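Local coordinates for protein PTS system fructose-like EIIB component 3 (Escherichia coli K12, PDB 4TN5) that probably acts as the IIB component of a fructose-type phosphotransferase system, relaying a phosphoryl group from EIIA to the incoming sugar during uptake, at residues 59-64 and 96-101. Numbering follows the deposited sequence.
Sequences VALLIT and SAVRKV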
loop_
_atom_site.group_PDB
_atom_site.type_symbol
_atom_site.label_atom_id
_atom_site.label_comp_id
_atom_site.label_asym_id
_atom_site.label_seq_id
_atom_site.Cartn_x
_atom_site.Cartn_y
_atom_site.Cartn_z
ATOM N N VAL A 59 -2.420 -7.757 -11.020
ATOM C CA VAL A 59 -2.133 -6.428 -10.494
ATOM C C VAL A 59 -3.187 -5.435 -10.979
ATOM O O VAL A 59 -3.729 -5.579 -12.075
ATOM C CB VAL A 59 -0.713 -5.955 -10.899
ATOM C CG1 VAL A 59 -0.580 -5.893 -12.411
ATOM C CG2 VAL A 59 -0.369 -4.613 -10.261
ATOM N N ALA A 60 -3.494 -4.442 -10.150
ATOM C CA ALA A 60 -4.428 -3.393 -10.532
ATOM C C ALA A 60 -3.694 -2.077 -10.767
ATOM O O ALA A 60 -2.649 -1.826 -10.171
ATOM C CB ALA A 60 -5.499 -3.222 -9.464
ATOM N N LEU A 61 -4.231 -1.245 -11.649
ATOM C CA LEU A 61 -3.679 0.088 -11.859
ATOM C C LEU A 61 -4.747 1.138 -11.591
ATOM O O LEU A 61 -5.800 1.146 -12.227
ATOM C CB LEU A 61 -3.119 0.238 -13.274
ATOM C CG LEU A 61 -2.470 1.591 -13.578
ATOM C CD1 LEU A 61 -1.413 1.926 -12.538
ATOM C CD2 LEU A 61 -1.866 1.598 -14.972
ATOM N N LEU A 62 -4.473 2.020 -10.638
ATOM C CA LEU A 62 -5.438 3.038 -10.250
ATOM C C LEU A 62 -4.981 4.419 -10.693
ATOM O O LEU A 62 -4.165 5.062 -10.032
ATOM C CB LEU A 62 -5.672 3.000 -8.739
ATOM C CG LEU A 62 -6.045 1.617 -8.198
ATOM C CD1 LEU A 62 -6.276 1.664 -6.696
ATOM C CD2 LEU A 62 -7.266 1.061 -8.918
ATOM N N ILE A 63 -5.510 4.862 -11.826
ATOM C CA ILE A 63 -5.174 6.165 -12.379
ATOM C C ILE A 63 -6.249 7.168 -11.989
ATOM O O ILE A 63 -7.257 7.307 -12.678
ATOM C CB ILE A 63 -5.084 6.102 -13.911
ATOM C CG1 ILE A 63 -4.324 4.846 -14.346
ATOM C CG2 ILE A 63 -4.432 7.360 -14.459
ATOM C CD1 ILE A 63 -4.293 4.635 -15.841
ATOM N N THR A 64 -6.037 7.869 -10.881
ATOM C CA THR A 64 -7.076 8.746 -10.358
ATOM C C THR A 64 -6.555 9.937 -9.561
ATOM O O THR A 64 -5.560 9.841 -8.841
ATOM C CB THR A 64 -8.071 7.965 -9.479
ATOM O OG1 THR A 64 -9.044 8.866 -8.935
ATOM C CG2 THR A 64 -7.345 7.259 -8.341
ATOM N N SER A 96 6.320 0.219 -15.533
ATOM C CA SER A 96 7.505 -0.456 -15.003
ATOM C C SER A 96 7.366 -0.543 -13.493
ATOM O O SER A 96 7.899 -1.446 -12.860
ATOM C CB SER A 96 8.796 0.271 -15.378
ATOM O OG SER A 96 9.880 -0.187 -14.583
ATOM N N ALA A 97 6.644 0.411 -12.918
ATOM C CA ALA A 97 6.245 0.318 -11.524
ATOM C C ALA A 97 5.280 -0.850 -11.396
ATOM O O ALA A 97 5.395 -1.668 -10.487
ATOM C CB ALA A 97 5.582 1.608 -11.075
ATOM N N VAL A 98 4.340 -0.921 -12.335
ATOM C CA VAL A 98 3.386 -2.023 -12.409
ATOM C C VAL A 98 4.095 -3.370 -12.530
ATOM O O VAL A 98 3.672 -4.361 -11.936
ATOM C CB VAL A 98 2.401 -1.843 -13.594
ATOM C CG1 VAL A 98 1.615 -3.119 -13.847
ATOM C CG2 VAL A 98 1.453 -0.682 -13.329
ATOM N N ARG A 99 5.191 -3.402 -13.279
ATOM C CA ARG A 99 5.871 -4.663 -13.547
ATOM C C ARG A 99 6.736 -5.080 -12.358
ATOM O O ARG A 99 7.007 -6.263 -12.163
ATOM C CB ARG A 99 6.680 -4.576 -14.843
ATOM C CG ARG A 99 6.786 -5.898 -15.594
ATOM C CD ARG A 99 7.385 -5.712 -16.985
ATOM N NE ARG A 99 7.253 -6.909 -17.813
ATOM C CZ ARG A 99 8.020 -7.989 -17.695
ATOM N NH1 ARG A 99 8.975 -8.024 -16.776
ATOM N NH2 ARG A 99 7.833 -9.032 -18.493
ATOM N N LYS A 100 7.155 -4.104 -11.556
ATOM C CA LYS A 100 7.797 -4.398 -10.276
ATOM C C LYS A 100 6.797 -5.017 -9.305
ATOM O O LYS A 100 7.020 -6.109 -8.784
ATOM C CB LYS A 100 8.408 -3.141 -9.650
ATOM C CG LYS A 100 9.538 -2.503 -10.447
ATOM C CD LYS A 100 10.039 -1.237 -9.766
ATOM C CE LYS A 100 11.516 -1.333 -9.406
ATOM N NZ LYS A 100 12.323 -0.287 -10.098
ATOM N N VAL A 101 5.693 -4.310 -9.077
ATOM C CA VAL A 101 4.618 -4.781 -8.209
ATOM C C VAL A 101 4.144 -6.166 -8.646
ATOM O O VAL A 101 3.791 -7.009 -7.821
ATOM C CB VAL A 101 3.434 -3.788 -8.212
ATOM C CG1 VAL A 101 2.258 -4.341 -7.436
ATOM C CG2 VAL A 101 3.872 -2.450 -7.633
#
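Strand 59-64 and the helix segment 96-101 run roughly antiparallel, at 148° between their N-to-C directions, with axes 9.0 Å apart at closest approach. The nearest pair of CA atoms, those of Val59 and Val101, is 7.3 Å apart. The two segments meet through methyl groups alone. Val59, at the start of the strand, touches two successive turns of the helix. Its CG1 lies 3.8 Å from CG1 of Val98, and its CG2 lies 3.9 Å from CG1 of Val101. With chi1 at 60°, CG2 is anti to the backbone N and is directed at Val101, while CG1 is turned to Val98.

Val98 also divides its branches. While CG1 meets Val59, CG2 reaches along the strand to Leu61, whose CD1 is 4.0 Å away. The Leu61 side chain stands roughly perpendicular to that of Val98. Val98 thus bridges two alternate strand residues, whereas Val101 closes the contact at the Val59 end. All four touching residues are buried, but the shared interface is small, 186 Å² summed over both sides.

The contact is part of the packing of helix 92-103 on one face of the central sheet of the alpha/beta IIB fold, away from Cys10, the probable phosphocysteine position. Strand 59-64 is an inner strand, hydrogen-bonded on one side to strand 3-9 through Val5 and Val7, and on the other to Arg78 and Val80. Helix 92-103 also covers the next strand, 79-82, and the outer strand 108-111 beyond it: Val101 packs on Val80 of the former and on Thr108 and Leu110 of the latter, and Ala97 touches Leu110 as well.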